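Local coordinates for HD domain protein (Enterococcus faecalis, PDB 4LRL), which probably hydrolyses deoxynucleoside triphosphates, dGTP among them, as a metal-binding HD-domain enzyme under allosteric control by bound nucleotides, at residues Arg66-Lys71 and Ser86-Ser91; Leu92-Ile97 and Cys129-His134. All blocks are in the same frame, centred on the assembly; numbering follows the deposited sequence.

How the interactions relate
Both contacts are buried and share helix 87-108. Interaction 1 holds its first turn against the loop that follows helix 62-65, and interaction 2 packs the next turns, 92-97, against helix 124-133. Their chemistry differs with their place. At the start of the helix, backbone bonds, a serine cap and an arginine stacked on a phenylalanine do the work, and the arginine goes on to a bound dGTP near the second subunit. Further along, small and branched apolar side chains fill the space between two nearly antiparallel helices. The two meet at the nickel ion, where His90 of Ser86-Ser91 and His134 of Cys129-His134 are both ligands.

Interaction 1: Arg66-Lys71 and Ser86-Ser91; sequences RLRRIK and SRFSHS. With NI (nickel (II) ion), chain N; DGT (2'-deoxyguanosine-5'-triphosphate), chain O.
Phe88 and Arg68 run side by side, and the aromatic ring serves as a platform for most of the arginine's length. The guanidinium lies flat on the ring, planes 25° apart, with CZ of Arg68 4.2 Å from the centroid of Phe88 in a cation-pi contact. Nearer the backbone, Arg68 CG sits over the same face and makes a CH-pi contact. The chain can follow the ring because it is extended from CG to NE (chi3 176°). At its end, NH2 of Arg68 donates to O6 of dGTP at 3.0 Å and lies 2.9 Å from N7, along the side of the guanine that carries these two atoms. Gln65 OE1 accepts from NE and the backbone O of Ser77 of the second subunit from NH1, so each guanidinium nitrogen has a partner and the group's rotation is fixed at this nucleotide site between subunits.

Phe88 stands in the first turn of helix 87-108, a helix of the HD domain, which two residues later supplies His90 to the nickel ion, with His134, Asp135 and Asp207. Ser86 is the N-cap: its OG accepts from Ser89 N at 3.3 Å and weakly from Phe88 N. Phe88 N also gives a weak bond to Leu67 O.

Arg87 is held through its backbone, where N donates to Ile70 O at 2.9 Å, and through its side chain, which passes Ile70, whose CG2 is 3.8 Å from Arg87 CD and lies at the edge of the guanidinium. Leu67 points at the first turn of the helix, its CB against the CB of Phe88 at 3.9 Å and its CD1 against Ser91 OG, a hydroxyl that itself donates to Arg87 O.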
ATOM      1  N   ARG C  66     -11.580 -11.876  26.920  1.00 41.42           N
ATOM      2  CA  ARG C  66     -12.899 -11.282  26.728  1.00 41.58           C
ATOM      3  C   ARG C  66     -12.821  -9.967  25.943  1.00 39.65           C
ATOM      4  O   ARG C  66     -13.825  -9.482  25.413  1.00 39.32           O
ATOM      5  CB  ARG C  66     -13.650 -11.129  28.062  1.00 43.26           C
ATOM      6  CG  ARG C  66     -13.028 -10.180  29.052  1.00 44.19           C
ATOM      7  CD  ARG C  66     -14.097  -9.400  29.801  1.00 47.17           C
ATOM      8  NE  ARG C  66     -13.589  -8.066  30.094  1.00 48.68           N
ATOM      9  CZ  ARG C  66     -14.322  -6.978  30.318  1.00 49.96           C
ATOM     10  NH1 ARG C  66     -13.687  -5.840  30.557  1.00 49.43           N
ATOM     11  NH2 ARG C  66     -15.660  -7.010  30.313  1.00 49.88           N
ATOM     12  N   LEU C  67     -11.616  -9.413  25.844  1.00 38.24           N
ATOM     13  CA  LEU C  67     -11.380  -8.262  24.987  1.00 36.57           C
ATOM     14  C   LEU C  67     -11.625  -8.575  23.498  1.00 36.10           C
ATOM     15  O   LEU C  67     -11.802  -7.664  22.709  1.00 35.74           O
ATOM     16  CB  LEU C  67      -9.983  -7.676  25.225  1.00 35.57           C
ATOM     17  CG  LEU C  67      -9.647  -7.200  26.644  1.00 36.52           C
ATOM     18  CD1 LEU C  67      -8.250  -6.560  26.720  1.00 35.43           C
ATOM     19  CD2 LEU C  67     -10.717  -6.247  27.218  1.00 35.00           C
ATOM     20  N   ARG C  68     -11.654  -9.853  23.119  1.00 36.77           N
ATOM     21  CA  ARG C  68     -12.070 -10.240  21.759  1.00 36.89           C
ATOM     22  C   ARG C  68     -13.506  -9.848  21.478  1.00 37.05           C
ATOM     23  O   ARG C  68     -13.863  -9.554  20.339  1.00 36.60           O
ATOM     24  CB  ARG C  68     -11.938 -11.745  21.536  1.00 37.58           C
ATOM     25  CG  ARG C  68     -10.516 -12.250  21.458  1.00 37.69           C
ATOM     26  CD  ARG C  68     -10.529 -13.761  21.605  1.00 39.20           C
ATOM     27  NE  ARG C  68      -9.217 -14.377  21.454  1.00 40.05           N
ATOM     28  CZ  ARG C  68      -8.639 -14.652  20.290  1.00 40.78           C
ATOM     29  NH1 ARG C  68      -9.243 -14.333  19.151  1.00 39.31           N
ATOM     30  NH2 ARG C  68      -7.443 -15.235  20.267  1.00 42.25           N
ATOM     31  N   ARG C  69     -14.323  -9.855  22.530  1.00 38.10           N
ATOM     32  CA  ARG C  69     -15.757  -9.619  22.417  1.00 38.33           C
ATOM     33  C   ARG C  69     -16.135  -8.143  22.610  1.00 37.86           C
ATOM     34  O   ARG C  69     -17.303  -7.812  22.838  1.00 38.35           O
ATOM     35  CB  ARG C  69     -16.504 -10.535  23.392  1.00 39.84           C
ATOM     36  CG  ARG C  69     -16.234 -12.016  23.136  1.00 41.11           C
ATOM     37  CD  ARG C  69     -17.119 -12.946  23.948  1.00 43.10           C
ATOM     38  NE  ARG C  69     -16.870 -12.860  25.385  1.00 44.41           N
ATOM     39  CZ  ARG C  69     -15.884 -13.485  26.023  1.00 46.01           C
ATOM     40  NH1 ARG C  69     -15.022 -14.257  25.367  1.00 45.42           N
ATOM     41  NH2 ARG C  69     -15.760 -13.331  27.332  1.00 47.74           N
ATOM     42  N   ILE C  70     -15.144  -7.258  22.507  1.00 36.87           N
ATOM     43  CA  ILE C  70     -15.385  -5.831  22.685  1.00 36.70           C
ATOM     44  C   ILE C  70     -14.697  -5.051  21.573  1.00 35.66           C
ATOM     45  O   ILE C  70     -13.471  -5.131  21.411  1.00 35.67           O
ATOM     46  CB  ILE C  70     -14.920  -5.338  24.084  1.00 37.14           C
ATOM     47  CG1 ILE C  70     -15.687  -6.067  25.196  1.00 37.88           C
ATOM     48  CG2 ILE C  70     -15.108  -3.835  24.215  1.00 37.24           C
ATOM     49  CD1 ILE C  70     -15.206  -5.748  26.611  1.00 39.33           C
ATOM     50  N   LYS C  71     -15.487  -4.314  20.795  1.00 35.27           N
ATOM     51  CA  LYS C  71     -14.955  -3.531  19.676  1.00 34.35           C
ATOM     52  C   LYS C  71     -14.084  -2.415  20.193  1.00 33.41           C
ATOM     53  O   LYS C  71     -14.396  -1.803  21.214  1.00 33.88           O
ATOM     54  CB  LYS C  71     -16.068  -2.942  18.816  1.00 34.65           C
ATOM     55  CG  LYS C  71     -16.689  -3.917  17.809  1.00 35.05           C
ATOM     56  CD  LYS C  71     -17.705  -3.201  16.905  1.00 35.92           C
ATOM     57  CE  LYS C  71     -19.009  -2.849  17.644  1.00 39.88           C
ATOM     58  NZ  LYS C  71     -19.693  -4.006  18.355  1.00 40.40           N
ATOM     59  N   SER C  86     -11.094  -5.819  17.518  1.00 29.89           N
ATOM     60  CA  SER C  86     -11.351  -5.872  18.951  1.00 30.80           C
ATOM     61  C   SER C  86     -10.274  -5.167  19.773  1.00 30.49           C
ATOM     62  O   SER C  86      -9.186  -4.838  19.270  1.00 30.40           O
ATOM     63  CB  SER C  86     -11.423  -7.317  19.414  1.00 31.63           C
ATOM     64  OG  SER C  86     -10.131  -7.904  19.353  1.00 33.39           O
ATOM     65  N   ARG C  87     -10.581  -4.965  21.045  1.00 30.73           N
ATOM     66  CA  ARG C  87      -9.611  -4.431  21.989  1.00 30.92           C
ATOM     67  C   ARG C  87      -8.505  -5.454  22.259  1.00 31.08           C
ATOM     68  O   ARG C  87      -7.419  -5.100  22.735  1.00 30.68           O
ATOM     69  CB  ARG C  87     -10.294  -4.038  23.301  1.00 31.32           C
ATOM     70  CG  ARG C  87     -11.233  -2.862  23.179  1.00 31.51           C
ATOM     71  CD  ARG C  87     -11.626  -2.329  24.569  1.00 35.17           C
ATOM     72  NE  ARG C  87     -12.425  -1.114  24.438  1.00 36.47           N
ATOM     73  CZ  ARG C  87     -11.922   0.106  24.284  1.00 36.55           C
ATOM     74  NH1 ARG C  87     -10.604   0.302  24.267  1.00 35.82           N
ATOM     75  NH2 ARG C  87     -12.742   1.131  24.150  1.00 37.05           N
ATOM     76  N   PHE C  88      -8.790  -6.715  21.957  1.00 31.34           N
ATOM     77  CA  PHE C  88      -7.796  -7.772  22.109  1.00 32.49           C
ATOM     78  C   PHE C  88      -6.635  -7.579  21.132  1.00 32.03           C
ATOM     79  O   PHE C  88      -5.465  -7.602  21.533  1.00 32.29           O
ATOM     80  CB  PHE C  88      -8.444  -9.140  21.923  1.00 33.39           C
ATOM     81  CG  PHE C  88      -7.480 -10.305  22.018  1.00 34.90           C
ATOM     82  CD1 PHE C  88      -7.180 -10.880  23.253  1.00 34.28           C
ATOM     83  CD2 PHE C  88      -6.914 -10.859  20.864  1.00 34.12           C
ATOM     84  CE1 PHE C  88      -6.312 -11.959  23.350  1.00 34.68           C
ATOM     85  CE2 PHE C  88      -6.043 -11.945  20.955  1.00 34.97           C
ATOM     86  CZ  PHE C  88      -5.744 -12.495  22.201  1.00 35.89           C
ATOM     87  N   SER C  89      -6.949  -7.374  19.856  1.00 31.59           N
ATOM     88  CA  SER C  89      -5.882  -7.221  18.859  1.00 31.06           C
ATOM     89  C   SER C  89      -5.092  -5.942  19.112  1.00 29.93           C
ATOM     90  O   SER C  89      -3.886  -5.915  18.919  1.00 30.74           O
ATOM     91  CB  SER C  89      -6.422  -7.283  17.431  1.00 30.47           C
ATOM     92  OG  SER C  89      -7.125  -6.115  17.130  1.00 31.54           O
ATOM     93  N   HIS C  90      -5.767  -4.901  19.584  1.00 29.15           N
ATOM     94  CA  HIS C  90      -5.079  -3.671  19.976  1.00 28.60           C
ATOM     95  C   HIS C  90      -4.125  -3.900  21.150  1.00 29.24           C
ATOM     96  O   HIS C  90      -3.010  -3.372  21.161  1.00 29.93           O
ATOM     97  CB  HIS C  90      -6.070  -2.541  20.298  1.00 27.67           C
ATOM     98  CG  HIS C  90      -5.444  -1.381  21.022  1.00 28.06           C
ATOM     99  ND1 HIS C  90      -4.504  -0.553  20.438  1.00 26.98           N
ATOM    100  CD2 HIS C  90      -5.624  -0.913  22.280  1.00 27.86           C
ATOM    101  CE1 HIS C  90      -4.129   0.369  21.307  1.00 27.39           C
ATOM    102  NE2 HIS C  90      -4.791   0.172  22.434  1.00 29.08           N
ATOM    103  N   SER C  91      -4.560  -4.697  22.125  1.00 29.81           N
ATOM    104  CA  SER C  91      -3.748  -5.004  23.297  1.00 30.62           C
ATOM    105  C   SER C  91      -2.469  -5.747  22.902  1.00 30.91           C
ATOM    106  O   SER C  91      -1.384  -5.402  23.381  1.00 30.99           O
ATOM    107  CB  SER C  91      -4.550  -5.798  24.329  1.00 31.43           C
ATOM    108  OG  SER C  91      -5.561  -4.983  24.899  1.00 32.02           O
TER
HETATM  109 NI    NI N 501      -5.019   1.313  24.269  1.00 46.05          NI
HETATM  110  PG  DGT O 502       0.607 -24.923  22.016  0.75 67.35           P
HETATM  111  O1G DGT O 502       0.271 -25.874  23.147  0.75 67.03           O
HETATM  112  O2G DGT O 502       0.728 -23.472  22.425  0.75 66.38           O
HETATM  113  O3G DGT O 502       1.731 -25.429  21.133  0.75 66.74           O
HETATM  114  O3B DGT O 502      -0.723 -24.949  21.102  1.00 64.08           O
HETATM  115  PB  DGT O 502      -0.681 -24.543  19.543  1.00 62.53           P
HETATM  116  O1B DGT O 502       0.531 -23.687  19.280  1.00 60.91           O
HETATM  117  O2B DGT O 502      -0.897 -25.799  18.727  1.00 63.09           O
HETATM  118  O3A DGT O 502      -2.033 -23.666  19.391  1.00 57.89           O
HETATM  119  PA  DGT O 502      -2.328 -22.291  20.176  1.00 52.79           P
HETATM  120  O1A DGT O 502      -1.151 -21.854  20.990  1.00 52.66           O
HETATM  121  O2A DGT O 502      -3.669 -22.412  20.854  1.00 52.65           O
HETATM  122  O5' DGT O 502      -2.485 -21.262  18.947  1.00 52.97           O
HETATM  123  C5' DGT O 502      -1.584 -21.306  17.838  1.00 49.53           C
HETATM  124  C4' DGT O 502      -1.864 -20.158  16.876  1.00 46.92           C
HETATM  125  O4' DGT O 502      -2.956 -19.368  17.345  1.00 45.18           O
HETATM  126  C3' DGT O 502      -0.664 -19.229  16.775  1.00 47.07           C
HETATM  127  O3' DGT O 502      -0.359 -19.004  15.388  1.00 48.00           O
HETATM  128  C2' DGT O 502      -1.084 -17.933  17.449  1.00 45.19           C
HETATM  129  C1' DGT O 502      -2.598 -17.985  17.310  1.00 44.00           C
HETATM  130  N9  DGT O 502      -3.354 -17.242  18.352  1.00 41.65           N
HETATM  131  C8  DGT O 502      -4.161 -16.197  18.109  1.00 41.61           C
HETATM  132  N7  DGT O 502      -4.734 -15.732  19.244  1.00 41.30           N
HETATM  133  C5  DGT O 502      -4.287 -16.499  20.245  1.00 40.23           C
HETATM  134  C6  DGT O 502      -4.498 -16.549  21.703  1.00 39.52           C
HETATM  135  O6  DGT O 502      -5.266 -15.728  22.251  1.00 40.18           O
HETATM  136  N1  DGT O 502      -3.848 -17.497  22.395  1.00 39.19           N
HETATM  137  C2  DGT O 502      -3.022 -18.392  21.810  1.00 38.57           C
HETATM  138  N2  DGT O 502      -2.402 -19.317  22.575  1.00 35.90           N
HETATM  139  N3  DGT O 502      -2.785 -18.403  20.469  1.00 40.19           N
HETATM  140  C4  DGT O 502      -3.378 -17.493  19.655  1.00 40.46           C
HETATM  141  O   HOH W   1      -6.968   2.124  23.093  1.00 40.16           O
HETATM  142  O   HOH W   2      -5.892   2.949  25.340  1.00 39.79           O

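Interaction 2: Leu92-Ile97 and Cys129-His134; sequences LGVYEI and CAALLH. With NI (nickel (II) ion), chain N.
Leu92 reaches Leu132 with a single methyl: CD2 of Leu92 meets CD1 of Leu132 at 3.6 Å, the two side chains lying alongside each other and pointing the same way. Val94, two residues on, covers the metal-binding histidine. Its CG1 sits over one face of the His134 ring, offset toward the rim, in a CH-pi contact 4.2 Å from the centroid, while CG2 comes to 3.4 Å from His134 CE1. With CG1 anti to the backbone N (chi1 178°), that methyl also rests on Ala131 O at 3.7 Å. The same carbonyl accepts from His134 ND1 at 2.8 Å, a bent bond with its partner 31° out of the ring plane. The imidazole is thus held on its ND1 side and covered by valine, with NE2 presented to the nickel ion at 2.2 Å. His134 and Asp135 are the His-Asp doublet from which the HD domain takes its name; His90 and Asp207 complete the protein ligands of the nickel ion. At Tyr95 the backbones come closest, because Ala131 has only a methyl to place there: its CB is 3.9 Å from Tyr95 CA. Tyr95 CB touches Leu132 CD1, and the ring leads off to hydrogen-bond His49 O through its hydroxyl.

Over 92-97 and 129-133 the helix axes run nearly antiparallel, at 155°, and approach to 7.6 Å. Strand 46-52 lies against Leu92 and Tyr95, helix 53-60 against Tyr95 and Leu132, and helix 206-219 against Val94, while helix 179-187 packs on Cys129, Ala130 and Leu133.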
ATOM      1  N   LEU C  92      -2.589  -6.737  22.015  1.00 30.35           N
ATOM      2  CA  LEU C  92      -1.406  -7.447  21.531  1.00 30.81           C
ATOM      3  C   LEU C  92      -0.503  -6.517  20.736  1.00 30.19           C
ATOM      4  O   LEU C  92       0.711  -6.657  20.782  1.00 30.62           O
ATOM      5  CB  LEU C  92      -1.771  -8.676  20.682  1.00 31.17           C
ATOM      6  CG  LEU C  92      -2.598  -9.841  21.246  1.00 32.46           C
ATOM      7  CD1 LEU C  92      -2.276 -11.108  20.483  1.00 35.35           C
ATOM      8  CD2 LEU C  92      -2.400 -10.106  22.719  1.00 33.09           C
ATOM      9  N   GLY C  93      -1.105  -5.564  20.022  1.00 29.51           N
ATOM     10  CA  GLY C  93      -0.354  -4.589  19.236  1.00 28.82           C
ATOM     11  C   GLY C  93       0.516  -3.715  20.126  1.00 29.03           C
ATOM     12  O   GLY C  93       1.707  -3.505  19.851  1.00 29.64           O
ATOM     13  N   VAL C  94      -0.085  -3.203  21.194  1.00 28.58           N
ATOM     14  CA  VAL C  94       0.613  -2.323  22.131  1.00 28.05           C
ATOM     15  C   VAL C  94       1.749  -3.092  22.777  1.00 28.83           C
ATOM     16  O   VAL C  94       2.853  -2.587  22.875  1.00 28.75           O
ATOM     17  CB  VAL C  94      -0.357  -1.735  23.184  1.00 28.27           C
ATOM     18  CG1 VAL C  94       0.384  -0.841  24.210  1.00 27.81           C
ATOM     19  CG2 VAL C  94      -1.432  -0.952  22.483  1.00 25.62           C
ATOM     20  N   TYR C  95       1.481  -4.343  23.160  1.00 29.93           N
ATOM     21  CA  TYR C  95       2.521  -5.226  23.686  1.00 30.66           C
ATOM     22  C   TYR C  95       3.665  -5.377  22.681  1.00 30.77           C
ATOM     23  O   TYR C  95       4.836  -5.272  23.041  1.00 31.91           O
ATOM     24  CB  TYR C  95       1.956  -6.605  24.061  1.00 31.20           C
ATOM     25  CG  TYR C  95       3.022  -7.690  23.999  1.00 32.21           C
ATOM     26  CD1 TYR C  95       3.913  -7.873  25.055  1.00 32.30           C
ATOM     27  CD2 TYR C  95       3.172  -8.495  22.861  1.00 31.76           C
ATOM     28  CE1 TYR C  95       4.913  -8.844  24.996  1.00 32.83           C
ATOM     29  CE2 TYR C  95       4.180  -9.469  22.791  1.00 32.36           C
ATOM     30  CZ  TYR C  95       5.038  -9.636  23.870  1.00 32.39           C
ATOM     31  OH  TYR C  95       6.025 -10.587  23.833  1.00 34.08           O
ATOM     32  N   GLU C  96       3.320  -5.623  21.420  1.00 30.39           N
ATOM     33  CA  GLU C  96       4.327  -5.820  20.383  1.00 30.79           C
ATOM     34  C   GLU C  96       5.233  -4.604  20.146  1.00 30.35           C
ATOM     35  O   GLU C  96       6.454  -4.752  20.058  1.00 31.37           O
ATOM     36  CB  GLU C  96       3.692  -6.279  19.062  1.00 30.31           C
ATOM     37  CG  GLU C  96       4.710  -6.476  17.922  1.00 30.95           C
ATOM     38  CD  GLU C  96       5.757  -7.566  18.190  1.00 33.75           C
ATOM     39  OE1 GLU C  96       6.719  -7.654  17.394  1.00 35.50           O
ATOM     40  OE2 GLU C  96       5.625  -8.350  19.163  1.00 34.16           O
ATOM     41  N   ILE C  97       4.632  -3.422  20.031  1.00 29.38           N
ATOM     42  CA  ILE C  97       5.392  -2.186  19.829  1.00 29.53           C
ATOM     43  C   ILE C  97       6.351  -1.967  21.007  1.00 30.74           C
ATOM     44  O   ILE C  97       7.510  -1.623  20.807  1.00 31.81           O
ATOM     45  CB  ILE C  97       4.457  -0.963  19.649  1.00 28.64           C
ATOM     46  CG1 ILE C  97       3.609  -1.114  18.362  1.00 28.04           C
ATOM     47  CG2 ILE C  97       5.258   0.348  19.683  1.00 27.65           C
ATOM     48  CD1 ILE C  97       2.712   0.094  18.040  1.00 26.40           C
ATOM     49  N   CYS C 129       4.094  -6.487  30.576  1.00 38.47           N
ATOM     50  CA  CYS C 129       2.851  -6.782  31.278  1.00 38.99           C
ATOM     51  C   CYS C 129       1.914  -5.576  31.266  1.00 37.80           C
ATOM     52  O   CYS C 129       0.760  -5.691  30.852  1.00 37.32           O
ATOM     53  CB  CYS C 129       3.134  -7.265  32.699  1.00 40.36           C
ATOM     54  SG  CYS C 129       3.833  -8.924  32.732  1.00 42.92           S
ATOM     55  N   ALA C 130       2.419  -4.420  31.684  1.00 37.88           N
ATOM     56  CA  ALA C 130       1.630  -3.179  31.636  1.00 37.32           C
ATOM     57  C   ALA C 130       1.123  -2.838  30.234  1.00 36.07           C
ATOM     58  O   ALA C 130       0.001  -2.358  30.090  1.00 35.78           O
ATOM     59  CB  ALA C 130       2.391  -2.028  32.216  1.00 37.43           C
ATOM     60  N   ALA C 131       1.935  -3.101  29.211  1.00 35.72           N
ATOM     61  CA  ALA C 131       1.526  -2.864  27.826  1.00 34.86           C
ATOM     62  C   ALA C 131       0.362  -3.767  27.409  1.00 34.86           C
ATOM     63  O   ALA C 131      -0.600  -3.314  26.801  1.00 34.43           O
ATOM     64  CB  ALA C 131       2.693  -3.061  26.894  1.00 34.90           C
ATOM     65  N   LEU C 132       0.452  -5.047  27.753  1.00 35.60           N
ATOM     66  CA  LEU C 132      -0.589  -5.994  27.417  1.00 35.51           C
ATOM     67  C   LEU C 132      -1.909  -5.704  28.148  1.00 35.70           C
ATOM     68  O   LEU C 132      -3.006  -5.859  27.581  1.00 35.16           O
ATOM     69  CB  LEU C 132      -0.111  -7.413  27.710  1.00 36.57           C
ATOM     70  CG  LEU C 132      -1.049  -8.527  27.243  1.00 37.39           C
ATOM     71  CD1 LEU C 132      -1.246  -8.458  25.712  1.00 36.52           C
ATOM     72  CD2 LEU C 132      -0.511  -9.871  27.683  1.00 37.16           C
ATOM     73  N   LEU C 133      -1.797  -5.279  29.400  1.00 36.35           N
ATOM     74  CA  LEU C 133      -2.958  -5.170  30.279  1.00 36.50           C
ATOM     75  C   LEU C 133      -3.542  -3.768  30.341  1.00 36.42           C
ATOM     76  O   LEU C 133      -4.527  -3.556  31.055  1.00 37.39           O
ATOM     77  CB  LEU C 133      -2.589  -5.629  31.695  1.00 37.56           C
ATOM     78  CG  LEU C 133      -2.165  -7.086  31.890  1.00 37.57           C
ATOM     79  CD1 LEU C 133      -1.585  -7.260  33.280  1.00 36.61           C
ATOM     80  CD2 LEU C 133      -3.338  -8.040  31.643  1.00 35.50           C
ATOM     81  N   HIS C 134      -2.961  -2.822  29.599  1.00 35.60           N
ATOM     82  CA  HIS C 134      -3.311  -1.395  29.766  1.00 36.35           C
ATOM     83  C   HIS C 134      -4.810  -1.080  29.612  1.00 35.69           C
ATOM     84  O   HIS C 134      -5.310  -0.148  30.211  1.00 36.15           O
ATOM     85  CB  HIS C 134      -2.450  -0.481  28.865  1.00 35.65           C
ATOM     86  CG  HIS C 134      -2.884  -0.458  27.426  1.00 37.26           C
ATOM     87  ND1 HIS C 134      -2.794  -1.559  26.594  1.00 37.47           N
ATOM     88  CD2 HIS C 134      -3.415   0.537  26.674  1.00 37.78           C
ATOM     89  CE1 HIS C 134      -3.254  -1.243  25.397  1.00 37.13           C
ATOM     90  NE2 HIS C 134      -3.640   0.022  25.417  1.00 37.24           N
TER
HETATM   91 NI    NI N 501      -5.019   1.313  24.269  1.00 46.05          NI
HETATM   92  O   HOH W   1      -6.968   2.124  23.093  1.00 40.16           O
HETATM   93  O   HOH W   2      -5.892   2.949  25.340  1.00 39.79           O